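Local coordinates for protein mosquitocidal toxin (Bacillus sphaericus, PDB 2CB4) that probably transfers ADP-ribose from NAD to target proteins, this chain being the catalytic domain of a larger toxin that kills mosquitoes, at residues P96-Q101 with P120-S125; N113-N118 with Q180-G185; I192-E197 with N219-P224; R205-P210 with S228-H233. The protein carries 1 engineered substitution. One frame throughout, in Å; residues are numbered along the deposited sequence.

Interaction 1: residues P96-Q101 with P120-S125; sequences PRVTNQ and PSIFVS
V98 meets S121 through the backbone. V98 N donates to S121 O at 3.0 Å with an N-H...O angle of 151°. This is the one direct hydrogen bond between 96-101 and 120-125.
The tight part is built round P96, where P96, I122 and V124 are all buried. The P96 ring sits against the next carbonyl, with P96 CG 3.2 Å from I122 O. V124 CG2 covers the base of the same proline, 3.8 Å from P96 CA. A water bridges R97 N and F123 O. The turn at S121 is an ST turn, in which F123 N donates to S121 OG at 3.2 Å.
The solvent side is looser. P120 is exposed, and R97 and V98 are partly so. The V98 rotamer (chi1 172°) leaves CG2 anti to the carbonyl carbon, beside the backbone N, where it packs 3.9 Å from P120 CB. P120 CA lies over one face of the R97 guanidinium, offset toward the rim, and P120 CG is 3.7 Å from R97 NH2. R97 NH1 donates to N118 O, just after helix 111-117.
Residues 96-101 belong to the loop between helices 86-92 and 111-117, while 120-125 leads into strand 123-131. I122 packs on L39 of helix 36-44, F123 on L111 of helix 111-117, and V124 pairs with F183 of strand 180-184.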
loop_
_atom_site.group_PDB
_atom_site.type_symbol
_atom_site.label_atom_id
_atom_site.label_comp_id
_atom_site.label_asym_id
_atom_site.label_seq_id
_atom_site.Cartn_x
_atom_site.Cartn_y
_atom_site.Cartn_z
ATOM N N PRO A 96 1.155 12.871 26.156
ATOM C CA PRO A 96 2.498 13.336 25.780
ATOM C C PRO A 96 2.786 13.215 24.279
ATOM O O PRO A 96 2.116 12.469 23.564
ATOM C CB PRO A 96 3.436 12.397 26.574
ATOM C CG PRO A 96 2.598 11.702 27.537
ATOM C CD PRO A 96 1.209 11.676 27.020
ATOM N N ARG A 97 3.808 13.933 23.812
ATOM C CA ARG A 97 4.196 13.854 22.408
ATOM C C ARG A 97 4.647 12.453 21.994
ATOM O O ARG A 97 4.432 12.066 20.856
ATOM C CB ARG A 97 5.228 14.909 22.058
ATOM C CG ARG A 97 4.624 16.292 22.140
ATOM C CD ARG A 97 5.697 17.353 22.121
ATOM N NE ARG A 97 6.313 17.434 20.813
ATOM C CZ ARG A 97 7.511 17.958 20.584
ATOM N NH1 ARG A 97 8.246 18.474 21.574
ATOM N NH2 ARG A 97 7.972 17.985 19.358
ATOM N N VAL A 98 5.244 11.691 22.916
ATOM C CA VAL A 98 5.649 10.304 22.653
ATOM C C VAL A 98 4.667 9.409 23.443
ATOM O O VAL A 98 4.484 9.572 24.645
ATOM C CB VAL A 98 7.107 10.036 23.085
ATOM C CG1 VAL A 98 7.438 8.548 22.996
ATOM C CG2 VAL A 98 8.069 10.852 22.241
ATOM N N THR A 99 3.998 8.498 22.744
ATOM C CA THR A 99 2.991 7.629 23.354
ATOM C C THR A 99 3.282 6.113 23.287
ATOM O O THR A 99 2.552 5.303 23.856
ATOM C CB THR A 99 1.583 7.897 22.714
ATOM O OG1 THR A 99 1.630 7.595 21.314
ATOM C CG2 THR A 99 1.168 9.379 22.887
ATOM N N ASN A 100 4.333 5.724 22.592
ATOM C CA ASN A 100 4.648 4.298 22.458
ATOM C C ASN A 100 5.625 3.782 23.513
ATOM O O ASN A 100 6.492 4.524 23.976
ATOM C CB ASN A 100 5.190 4.001 21.053
ATOM C CG ASN A 100 6.570 4.611 20.820
ATOM O OD1 ASN A 100 6.718 5.834 20.771
ATOM N ND2 ASN A 100 7.589 3.759 20.725
ATOM N N GLN A 101 5.494 2.511 23.890
ATOM C CA GLN A 101 6.418 1.952 24.874
ATOM C C GLN A 101 7.842 1.739 24.327
ATOM O O GLN A 101 8.048 1.201 23.238
ATOM C CB GLN A 101 5.891 0.691 25.558
ATOM C CG GLN A 101 6.709 0.311 26.816
ATOM C CD GLN A 101 6.144 -0.885 27.573
ATOM O OE1 GLN A 101 6.509 -2.023 27.301
ATOM N NE2 GLN A 101 5.298 -0.619 28.562
ATOM N N PRO A 120 10.817 15.746 21.893
ATOM C CA PRO A 120 9.629 14.907 22.160
ATOM C C PRO A 120 9.907 13.882 23.242
ATOM O O PRO A 120 10.949 13.210 23.231
ATOM C CB PRO A 120 9.378 14.186 20.827
ATOM C CG PRO A 120 10.142 14.969 19.820
ATOM C CD PRO A 120 11.281 15.638 20.499
ATOM N N SER A 121 8.959 13.733 24.162
ATOM C CA SER A 121 9.151 12.797 25.248
ATOM C C SER A 121 7.817 12.374 25.809
ATOM O O SER A 121 6.768 12.771 25.305
ATOM C CB SER A 121 9.976 13.478 26.342
ATOM O OG SER A 121 9.221 14.476 26.996
ATOM N N ILE A 122 7.867 11.564 26.860
ATOM C CA ILE A 122 6.681 11.083 27.559
ATOM C C ILE A 122 6.235 12.082 28.645
ATOM O O ILE A 122 5.267 11.830 29.364
ATOM C CB ILE A 122 6.960 9.721 28.252
ATOM C CG1 ILE A 122 8.093 9.841 29.287
ATOM C CG2 ILE A 122 7.250 8.622 27.230
ATOM C CD1 ILE A 122 8.017 8.769 30.417
ATOM N N PHE A 123 6.942 13.202 28.773
ATOM C CA PHE A 123 6.615 14.201 29.793
ATOM C C PHE A 123 5.651 15.300 29.344
ATOM O O PHE A 123 5.707 15.801 28.212
ATOM C CB PHE A 123 7.901 14.901 30.324
ATOM C CG PHE A 123 8.994 13.946 30.734
ATOM C CD1 PHE A 123 8.886 13.201 31.909
ATOM C CD2 PHE A 123 10.139 13.784 29.938
ATOM C CE1 PHE A 123 9.892 12.285 32.256
ATOM C CE2 PHE A 123 11.137 12.883 30.283
ATOM C CZ PHE A 123 11.013 12.131 31.444
ATOM N N VAL A 124 4.810 15.742 30.286
ATOM C CA VAL A 124 3.900 16.847 30.020
ATOM C C VAL A 124 4.167 17.903 31.080
ATOM O O VAL A 124 4.245 17.610 32.220
ATOM C CB VAL A 124 2.386 16.382 30.034
ATOM C CG1 VAL A 124 1.434 17.577 30.111
ATOM C CG2 VAL A 124 2.106 15.550 28.838
ATOM N N SER A 125 4.351 19.138 30.707
ATOM C CA SER A 125 4.613 20.131 31.736
ATOM C C SER A 125 3.396 20.870 32.230
ATOM O O SER A 125 2.417 21.029 31.529
ATOM C CB SER A 125 5.601 21.192 31.202
ATOM O OG SER A 125 6.890 20.622 31.197
HETATM O O HOH W 1 4.764 16.019 25.648
#

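Interaction 2: residues N113-N118 with Q180-G185; sequences NYLRTN and QITFPG. Engineered in segment 180-185: Q180 (natural residue Glu).
L115 CG stands anti to the carbonyl carbon (chi1 -59°), and Q180 CG is placed by a chi1 of -93°. The two side chains slide past each other in opposite directions. L115 CD2 ends up against the amide, 3.5 Å from Q180 NE2 and also 3.5 Å from Q180 OE1.
Y114 joins more loosely. Q180 OE1 is near its ring plane at the edge, 4.5 Å from Y114 CE2. T182 CG2 is 4.4 Å from the same carbon. T182 OG1 gives a weak bond to Q180 OE1 at 2.9 Å.
Helix and strand thus meet with few atoms. The axes of 113-117 and 180-184 approach to 11.9 Å. Q180 is engineered; the natural residue is Glu. With E178, the natural sequence fits the Glu-x-Glu signature of ADP-ribosyltransferases, so the site is consistent with the catalytic cleft.
Y114 OH is hydrogen-bonded to S125 OG, and E178 takes Q180 NE2. A bond from S125 OG to Q180 OE1 is probable but doubtfully short. The buried polar ends thus find their partners outside the helix-strand interface, which is left to van der Waals packing. The amide bonds belong to this engineered form and need not be those of the natural side chain.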
loop_
_atom_site.group_PDB
_atom_site.type_symbol
_atom_site.label_atom_id
_atom_site.label_comp_id
_atom_site.label_asym_id
_atom_site.label_seq_id
_atom_site.Cartn_x
_atom_site.Cartn_y
_atom_site.Cartn_z
ATOM N N ASN A 113 17.083 16.703 28.827
ATOM C CA ASN A 113 17.040 17.147 27.464
ATOM C C ASN A 113 15.676 17.707 27.150
ATOM O O ASN A 113 15.540 18.718 26.423
ATOM C CB ASN A 113 17.355 16.012 26.501
ATOM C CG ASN A 113 18.819 15.849 26.268
ATOM O OD1 ASN A 113 19.680 16.580 26.841
ATOM N ND2 ASN A 113 19.149 14.895 25.457
ATOM N N TYR A 114 14.670 17.045 27.725
ATOM C CA TYR A 114 13.297 17.468 27.513
ATOM C C TYR A 114 13.109 18.923 27.985
ATOM O O TYR A 114 12.656 19.785 27.260
ATOM C CB TYR A 114 12.309 16.454 28.117
ATOM C CG TYR A 114 11.020 17.069 28.362
ATOM C CD1 TYR A 114 10.144 17.280 27.297
ATOM C CD2 TYR A 114 10.683 17.583 29.636
ATOM C CE1 TYR A 114 8.962 17.978 27.489
ATOM C CE2 TYR A 114 9.518 18.262 29.829
ATOM C CZ TYR A 114 8.664 18.469 28.725
ATOM O OH TYR A 114 7.461 19.078 28.915
ATOM N N LEU A 115 13.543 19.205 29.189
ATOM C CA LEU A 115 13.461 20.557 29.774
ATOM C C LEU A 115 14.341 21.600 29.093
ATOM O O LEU A 115 14.020 22.782 28.996
ATOM C CB LEU A 115 13.897 20.481 31.247
ATOM C CG LEU A 115 13.119 19.561 32.192
ATOM C CD1 LEU A 115 13.971 19.436 33.464
ATOM C CD2 LEU A 115 11.671 20.189 32.466
ATOM N N ARG A 116 15.532 21.200 28.724
ATOM C CA ARG A 116 16.439 22.123 28.094
ATOM C C ARG A 116 16.183 22.416 26.625
ATOM O O ARG A 116 16.494 23.509 26.143
ATOM C CB ARG A 116 17.878 21.589 28.219
ATOM C CG ARG A 116 18.944 22.615 27.726
ATOM C CD ARG A 116 20.368 22.157 28.011
ATOM N NE ARG A 116 20.647 22.017 29.441
ATOM C CZ ARG A 116 20.798 23.040 30.279
ATOM N NH1 ARG A 116 20.686 24.300 29.837
ATOM N NH2 ARG A 116 21.057 22.809 31.566
ATOM N N THR A 117 15.691 21.422 25.899
ATOM C CA THR A 117 15.522 21.541 24.462
ATOM C C THR A 117 14.105 21.400 23.930
ATOM O O THR A 117 13.843 21.764 22.767
ATOM C CB THR A 117 16.367 20.450 23.736
ATOM O OG1 THR A 117 15.684 19.200 23.821
ATOM C CG2 THR A 117 17.752 20.295 24.347
ATOM N N ASN A 118 13.211 20.824 24.742
ATOM C CA ASN A 118 11.832 20.577 24.328
ATOM C C ASN A 118 11.688 19.449 23.321
ATOM O O ASN A 118 10.732 19.415 22.559
ATOM C CB ASN A 118 11.137 21.828 23.795
ATOM C CG ASN A 118 9.609 21.799 24.031
ATOM O OD1 ASN A 118 9.111 21.153 24.976
ATOM N ND2 ASN A 118 8.888 22.501 23.183
ATOM N N GLN A 180 8.196 24.606 37.087
ATOM C CA GLN A 180 7.434 23.487 36.545
ATOM C C GLN A 180 7.240 22.316 37.393
ATOM O O GLN A 180 8.168 21.900 38.114
ATOM C CB GLN A 180 8.228 22.877 35.423
ATOM C CG GLN A 180 7.981 23.331 34.073
ATOM C CD GLN A 180 8.631 22.369 33.067
ATOM O OE1 GLN A 180 8.353 21.135 33.028
ATOM N NE2 GLN A 180 9.529 22.893 32.258
ATOM N N ILE A 181 6.111 21.649 37.162
ATOM C CA ILE A 181 5.828 20.380 37.774
ATOM C C ILE A 181 5.598 19.497 36.539
ATOM O O ILE A 181 4.739 19.807 35.735
ATOM C CB ILE A 181 4.600 20.447 38.676
ATOM C CG1 ILE A 181 4.666 21.664 39.599
ATOM C CG2 ILE A 181 4.345 19.057 39.268
ATOM C CD1 ILE A 181 6.013 21.684 40.620
ATOM N N THR A 182 6.439 18.483 36.339
ATOM C CA THR A 182 6.387 17.612 35.162
ATOM C C THR A 182 5.680 16.292 35.443
ATOM O O THR A 182 5.848 15.729 36.550
ATOM C CB THR A 182 7.823 17.308 34.666
ATOM O OG1 THR A 182 8.483 18.534 34.347
ATOM C CG2 THR A 182 7.830 16.395 33.459
ATOM N N PHE A 183 4.899 15.812 34.444
ATOM C CA PHE A 183 4.141 14.576 34.565
ATOM C C PHE A 183 4.542 13.550 33.542
ATOM O O PHE A 183 4.174 13.649 32.381
ATOM C CB PHE A 183 2.638 14.849 34.492
ATOM C CG PHE A 183 2.114 15.640 35.659
ATOM C CD1 PHE A 183 1.442 15.008 36.716
ATOM C CD2 PHE A 183 2.318 17.008 35.723
ATOM C CE1 PHE A 183 0.987 15.739 37.802
ATOM C CE2 PHE A 183 1.854 17.755 36.810
ATOM C CZ PHE A 183 1.200 17.119 37.861
ATOM N N PRO A 184 5.290 12.536 33.979
ATOM C CA PRO A 184 5.702 11.470 33.062
ATOM C C PRO A 184 4.420 10.697 32.736
ATOM O O PRO A 184 3.692 10.274 33.649
ATOM C CB PRO A 184 6.679 10.613 33.925
ATOM C CG PRO A 184 7.089 11.489 35.061
ATOM C CD PRO A 184 5.863 12.346 35.340
ATOM N N GLY A 185 4.107 10.565 31.447
ATOM C CA GLY A 185 2.891 9.869 31.030
ATOM C C GLY A 185 1.675 10.801 30.857
ATOM O O GLY A 185 0.600 10.354 30.460
#

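Interaction 3: residues I192-E197 with N219-P224; sequences IRSTYE and NDVSGP
R193 and V221 reach toward each other tip to tip. R193 CG is anti to the backbone N (chi1 -173°) and the chain bends at chi3, with NE 3.5 Å from V221 CG2. V221 N lies over one face of the guanidinium. The other valine methyl turns to the next residue, with V221 CG1 3.7 Å from S194 OG. V221 therefore spreads its two branches over neighbouring residues of the strand.
D220 lies farther along the arginine. Its carboxylate plane is turned 78° from the guanidinium plane. R193 NH1 and D220 OD2, 4.6 Å apart, may feel some attraction, but the oxygen lies well out of the guanidinium plane and this is no salt bridge. E155, on strand 150-156, is the salt-bridge partner of R193 NH2, and it also bonds S194 OG.
The segment 219-224 is part of the connection between the parallel strands 202-208 and 229-231. It runs over one face of the mixed sheet, and residues 220-223 run 11° from the direction of residues 193-196. V221 also packs on I208, so the connection covers two adjacent strands.
At the other end of the contact Y196 reaches S222. Its ring is edge-on, with S222 O in the ring plane. Y196 OH donates to S222 O at 2.7 Å, from above the carbonyl plane. The same hydroxyl oxygen is 3.7 Å from G223 CA. S222 and G223 are exposed, whereas Y196 is buried.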
loop_
_atom_site.group_PDB
_atom_site.type_symbol
_atom_site.label_atom_id
_atom_site.label_comp_id
_atom_site.label_asym_id
_atom_site.label_seq_id
_atom_site.Cartn_x
_atom_site.Cartn_y
_atom_site.Cartn_z
ATOM N N ILE A 192 -8.411 17.823 35.304
ATOM C CA ILE A 192 -8.468 19.157 34.714
ATOM C C ILE A 192 -9.815 19.731 35.078
ATOM O O ILE A 192 -10.862 19.253 34.629
ATOM C CB ILE A 192 -8.223 19.129 33.168
ATOM C CG1 ILE A 192 -7.072 18.155 32.834
ATOM C CG2 ILE A 192 -7.952 20.535 32.641
ATOM C CD1 ILE A 192 -6.799 17.984 31.333
ATOM N N ARG A 193 -9.785 20.724 35.957
ATOM C CA ARG A 193 -11.008 21.307 36.462
ATOM C C ARG A 193 -11.700 22.317 35.569
ATOM O O ARG A 193 -12.922 22.371 35.501
ATOM C CB ARG A 193 -10.779 21.934 37.857
ATOM C CG ARG A 193 -12.131 22.391 38.470
ATOM C CD ARG A 193 -12.042 22.605 39.951
ATOM N NE ARG A 193 -11.370 23.859 40.245
ATOM C CZ ARG A 193 -11.161 24.332 41.465
ATOM N NH1 ARG A 193 -11.589 23.661 42.509
ATOM N NH2 ARG A 193 -10.528 25.483 41.638
ATOM N N SER A 194 -10.914 23.169 34.928
ATOM C CA SER A 194 -11.494 24.203 34.097
ATOM C C SER A 194 -10.448 24.756 33.152
ATOM O O SER A 194 -9.284 24.364 33.178
ATOM C CB SER A 194 -11.983 25.347 35.018
ATOM O OG SER A 194 -10.884 25.995 35.693
ATOM N N THR A 195 -10.860 25.721 32.352
ATOM C CA THR A 195 -9.921 26.411 31.483
ATOM C C THR A 195 -10.456 27.789 31.131
ATOM O O THR A 195 -11.664 28.003 31.077
ATOM C CB THR A 195 -9.522 25.601 30.200
ATOM O OG1 THR A 195 -8.360 26.207 29.611
ATOM C CG2 THR A 195 -10.650 25.583 29.163
ATOM N N TYR A 196 -9.548 28.726 30.919
ATOM C CA TYR A 196 -9.907 30.060 30.477
ATOM C C TYR A 196 -9.624 30.056 28.983
ATOM O O TYR A 196 -8.537 29.658 28.562
ATOM C CB TYR A 196 -8.953 31.110 31.031
ATOM C CG TYR A 196 -9.163 31.452 32.458
ATOM C CD1 TYR A 196 -10.341 31.124 33.106
ATOM C CD2 TYR A 196 -8.179 32.106 33.169
ATOM C CE1 TYR A 196 -10.531 31.430 34.445
ATOM C CE2 TYR A 196 -8.366 32.447 34.494
ATOM C CZ TYR A 196 -9.543 32.104 35.130
ATOM O OH TYR A 196 -9.702 32.427 36.454
ATOM N N GLU A 197 -10.568 30.552 28.194
ATOM C CA GLU A 197 -10.358 30.692 26.761
ATOM C C GLU A 197 -10.033 32.169 26.514
ATOM O O GLU A 197 -10.852 33.047 26.770
ATOM C CB GLU A 197 -11.616 30.314 25.986
ATOM C CG GLU A 197 -11.494 30.553 24.510
ATOM C CD GLU A 197 -12.657 29.983 23.727
ATOM O OE1 GLU A 197 -13.486 29.245 24.299
ATOM O OE2 GLU A 197 -12.742 30.280 22.529
ATOM N N ASN A 219 -17.792 25.056 41.980
ATOM C CA ASN A 219 -18.214 26.442 42.236
ATOM C C ASN A 219 -17.081 27.341 42.705
ATOM O O ASN A 219 -17.238 28.555 42.745
ATOM C CB ASN A 219 -19.375 26.485 43.226
ATOM C CG ASN A 219 -20.681 26.115 42.579
ATOM O OD1 ASN A 219 -21.397 25.238 43.058
ATOM N ND2 ASN A 219 -20.968 26.739 41.437
ATOM N N ASP A 220 -15.941 26.746 43.044
ATOM C CA ASP A 220 -14.791 27.526 43.493
ATOM C C ASP A 220 -14.002 28.096 42.320
ATOM O O ASP A 220 -13.051 28.848 42.525
ATOM C CB ASP A 220 -13.840 26.675 44.352
ATOM C CG ASP A 220 -14.501 26.122 45.603
ATOM O OD1 ASP A 220 -15.542 26.670 46.050
ATOM O OD2 ASP A 220 -13.960 25.129 46.136
ATOM N N VAL A 221 -14.353 27.693 41.098
ATOM C CA VAL A 221 -13.651 28.187 39.933
ATOM C C VAL A 221 -13.902 29.698 39.834
ATOM O O VAL A 221 -15.052 30.183 39.781
ATOM C CB VAL A 221 -14.045 27.450 38.619
ATOM C CG1 VAL A 221 -13.403 28.153 37.410
ATOM C CG2 VAL A 221 -13.665 25.969 38.685
ATOM N N SER A 222 -12.800 30.429 39.836
ATOM C CA SER A 222 -12.806 31.886 39.792
ATOM C C SER A 222 -12.584 32.469 38.395
ATOM O O SER A 222 -12.076 31.813 37.493
ATOM C CB SER A 222 -11.681 32.423 40.718
ATOM O OG SER A 222 -10.436 31.758 40.473
ATOM N N GLY A 223 -12.905 33.744 38.264
ATOM C CA GLY A 223 -12.705 34.470 37.041
ATOM C C GLY A 223 -13.383 35.818 37.214
ATOM O O GLY A 223 -14.070 36.047 38.220
ATOM N N PRO A 224 -13.203 36.699 36.231
ATOM C CA PRO A 224 -13.819 38.016 36.274
ATOM C C PRO A 224 -15.324 37.858 36.306
ATOM O O PRO A 224 -15.872 36.765 36.085
ATOM C CB PRO A 224 -13.376 38.658 34.959
ATOM C CG PRO A 224 -12.057 38.022 34.652
ATOM C CD PRO A 224 -12.090 36.630 35.258
#

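Interaction 4: residues R205-P210 with S228-H233; sequences RIWINP and SKVFWH
R205 grips S228 side-on. R205 NE and NH2 both donate to S228 OG, at 3.0 and 3.2 Å, and the oxygen lies in the guanidinium plane. The strands behind them run parallel. I206 N, V230 N, I208 N and W232 N donate in turn to S228 O, I206 O, V230 O and I208 O, a parallel ladder.
On one face of the sheet V230 lies side by side with W207. V230 CB is over the indole face, and V230 CG1 is 3.5 Å from W207 CZ3. That carbon is also at the edge of the W232 ring, in its plane; the two indoles meet obliquely. On the other face I208 CB makes a CH-pi contact, 4.2 Å from the F231 ring centroid. P210 CG closes the end, 3.2 Å from W232 O.
Second-shell residues help position the indoles. W207 NE1 bonds E197, W232 NE1 bonds N87, and F90 of helix 86-92 meets the W232 ring edge-to-face. W232 also packs on F257 of a neighbouring subunit.
The chemistry is that of a parallel sheet edge. Backbone bonds set the register. W207, V230 and W232 pack on one face; on the other, exposed K229 and F231 line I206 and I208.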
loop_
_atom_site.group_PDB
_atom_site.type_symbol
_atom_site.label_atom_id
_atom_site.label_comp_id
_atom_site.label_asym_id
_atom_site.label_seq_id
_atom_site.Cartn_x
_atom_site.Cartn_y
_atom_site.Cartn_z
ATOM N N ARG A 205 -14.290 33.337 27.705
ATOM C CA ARG A 205 -15.099 32.265 28.245
ATOM C C ARG A 205 -14.362 31.455 29.278
ATOM O O ARG A 205 -13.148 31.271 29.184
ATOM C CB ARG A 205 -15.524 31.346 27.108
ATOM C CG ARG A 205 -16.368 30.175 27.513
ATOM C CD ARG A 205 -17.118 29.686 26.292
ATOM N NE ARG A 205 -18.300 30.497 26.027
ATOM C CZ ARG A 205 -18.734 30.837 24.811
ATOM N NH1 ARG A 205 -18.070 30.449 23.730
ATOM N NH2 ARG A 205 -19.824 31.587 24.679
ATOM N N ILE A 206 -15.124 30.942 30.243
ATOM C CA ILE A 206 -14.602 30.078 31.294
ATOM C C ILE A 206 -15.327 28.750 31.135
ATOM O O ILE A 206 -16.548 28.711 31.124
ATOM C CB ILE A 206 -14.868 30.644 32.712
ATOM C CG1 ILE A 206 -14.140 31.983 32.870
ATOM C CG2 ILE A 206 -14.383 29.638 33.795
ATOM C CD1 ILE A 206 -14.640 32.822 34.022
ATOM N N TRP A 207 -14.555 27.684 30.956
ATOM C CA TRP A 207 -15.077 26.339 30.769
ATOM C C TRP A 207 -14.872 25.533 32.041
ATOM O O TRP A 207 -13.774 25.515 32.598
ATOM C CB TRP A 207 -14.288 25.628 29.670
ATOM C CG TRP A 207 -14.528 26.175 28.298
ATOM C CD1 TRP A 207 -13.799 27.160 27.638
ATOM C CD2 TRP A 207 -15.526 25.731 27.382
ATOM N NE1 TRP A 207 -14.327 27.364 26.389
ATOM C CE2 TRP A 207 -15.387 26.507 26.204
ATOM C CE3 TRP A 207 -16.560 24.780 27.458
ATOM C CZ2 TRP A 207 -16.232 26.340 25.102
ATOM C CZ3 TRP A 207 -17.398 24.625 26.359
ATOM C CH2 TRP A 207 -17.211 25.391 25.182
ATOM N N ILE A 208 -15.930 24.847 32.468
ATOM C CA ILE A 208 -15.887 23.986 33.637
ATOM C C ILE A 208 -15.969 22.541 33.150
ATOM O O ILE A 208 -16.791 22.230 32.297
ATOM C CB ILE A 208 -17.090 24.238 34.570
ATOM C CG1 ILE A 208 -17.229 25.742 34.908
ATOM C CG2 ILE A 208 -16.965 23.408 35.835
ATOM C CD1 ILE A 208 -16.068 26.276 35.643
ATOM N N ASN A 209 -15.110 21.671 33.679
ATOM C CA ASN A 209 -15.126 20.243 33.330
ATOM C C ASN A 209 -16.005 19.569 34.406
ATOM O O ASN A 209 -15.568 19.403 35.534
ATOM C CB ASN A 209 -13.716 19.656 33.409
ATOM C CG ASN A 209 -13.677 18.191 33.041
ATOM O OD1 ASN A 209 -14.684 17.608 32.652
ATOM N ND2 ASN A 209 -12.505 17.596 33.130
ATOM N N PRO A 210 -17.242 19.205 34.065
ATOM C CA PRO A 210 -18.153 18.581 35.056
ATOM C C PRO A 210 -17.643 17.235 35.592
ATOM O O PRO A 210 -18.098 16.766 36.624
ATOM C CB PRO A 210 -19.448 18.353 34.256
ATOM C CG PRO A 210 -19.327 19.239 33.055
ATOM C CD PRO A 210 -17.855 19.266 32.727
ATOM N N SER A 228 -18.894 34.742 30.201
ATOM C CA SER A 228 -19.609 33.499 29.832
ATOM C C SER A 228 -18.919 32.292 30.532
ATOM O O SER A 228 -17.719 32.066 30.370
ATOM C CB SER A 228 -19.522 33.304 28.298
ATOM O OG SER A 228 -20.144 32.098 27.836
ATOM N N LYS A 229 -19.680 31.540 31.316
ATOM C CA LYS A 229 -19.182 30.356 32.006
ATOM C C LYS A 229 -19.959 29.159 31.448
ATOM O O LYS A 229 -21.182 29.127 31.508
ATOM C CB LYS A 229 -19.384 30.468 33.507
ATOM C CG LYS A 229 -18.907 29.252 34.273
ATOM C CD LYS A 229 -18.837 29.541 35.772
ATOM C CE LYS A 229 -17.692 30.485 36.128
ATOM N NZ LYS A 229 -17.468 30.636 37.618
ATOM N N VAL A 230 -19.249 28.191 30.873
ATOM C CA VAL A 230 -19.884 27.038 30.261
ATOM C C VAL A 230 -19.452 25.696 30.856
ATOM O O VAL A 230 -18.272 25.473 31.106
ATOM C CB VAL A 230 -19.613 27.055 28.713
ATOM C CG1 VAL A 230 -20.225 25.865 28.017
ATOM C CG2 VAL A 230 -20.144 28.327 28.104
ATOM N N PHE A 231 -20.428 24.809 31.066
ATOM C CA PHE A 231 -20.185 23.447 31.547
ATOM C C PHE A 231 -20.024 22.609 30.311
ATOM O O PHE A 231 -20.926 22.486 29.504
ATOM C CB PHE A 231 -21.328 22.933 32.429
ATOM C CG PHE A 231 -21.367 23.621 33.735
ATOM C CD1 PHE A 231 -20.784 23.048 34.854
ATOM C CD2 PHE A 231 -21.807 24.947 33.801
ATOM C CE1 PHE A 231 -20.743 23.739 36.057
ATOM C CE2 PHE A 231 -21.757 25.658 35.001
ATOM C CZ PHE A 231 -21.227 25.044 36.134
ATOM N N TRP A 232 -18.830 22.071 30.154
ATOM C CA TRP A 232 -18.503 21.306 28.989
ATOM C C TRP A 232 -19.165 19.945 28.872
ATOM O O TRP A 232 -19.486 19.301 29.871
ATOM C CB TRP A 232 -16.979 21.129 28.993
ATOM C CG TRP A 232 -16.443 20.352 27.815
ATOM C CD1 TRP A 232 -16.131 20.852 26.566
ATOM C CD2 TRP A 232 -16.166 18.927 27.761
ATOM N NE1 TRP A 232 -15.687 19.829 25.756
ATOM C CE2 TRP A 232 -15.702 18.643 26.456
ATOM C CE3 TRP A 232 -16.302 17.869 28.680
ATOM C CZ2 TRP A 232 -15.328 17.354 26.057
ATOM C CZ3 TRP A 232 -15.961 16.578 28.266
ATOM C CH2 TRP A 232 -15.469 16.341 26.964
ATOM N N HIS A 233 -19.312 19.487 27.627
ATOM C CA HIS A 233 -19.754 18.119 27.306
ATOM C C HIS A 233 -19.073 17.801 25.966
ATOM O O HIS A 233 -18.690 18.728 25.250
ATOM C CB HIS A 233 -21.297 17.919 27.271
ATOM C CG HIS A 233 -22.002 18.764 26.253
ATOM N ND1 HIS A 233 -21.963 18.488 24.894
ATOM C CD2 HIS A 233 -22.777 19.869 26.395
ATOM C CE1 HIS A 233 -22.667 19.399 24.246
ATOM N NE2 HIS A 233 -23.173 20.246 25.133
#

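Overall arrangement
All four interactions reach the same mixed sheet, in two separate regions of it. Interactions 1 and 2 lie on the neighbouring strands 123-131 and 180-184, centres 9 Å apart. Interactions 3 and 4 lie on neighbours 192-199 and 202-208, centres 8 Å apart. Between the pairs, centres are about 25 to 29 Å apart. Interaction 2 is wholly buried and uses helix 111-117 itself; interaction 1, largely buried, uses the loops on its two flanks. I122 O and G185 N join them. Interactions 3 and 4 are partly exposed. Interaction 4 alone is a strand ladder. Interaction 1 adds one direct backbone bond to proline and valine packing, interaction 3 a tyrosine hydroxyl bond to valine packing; interaction 2 is packing alone.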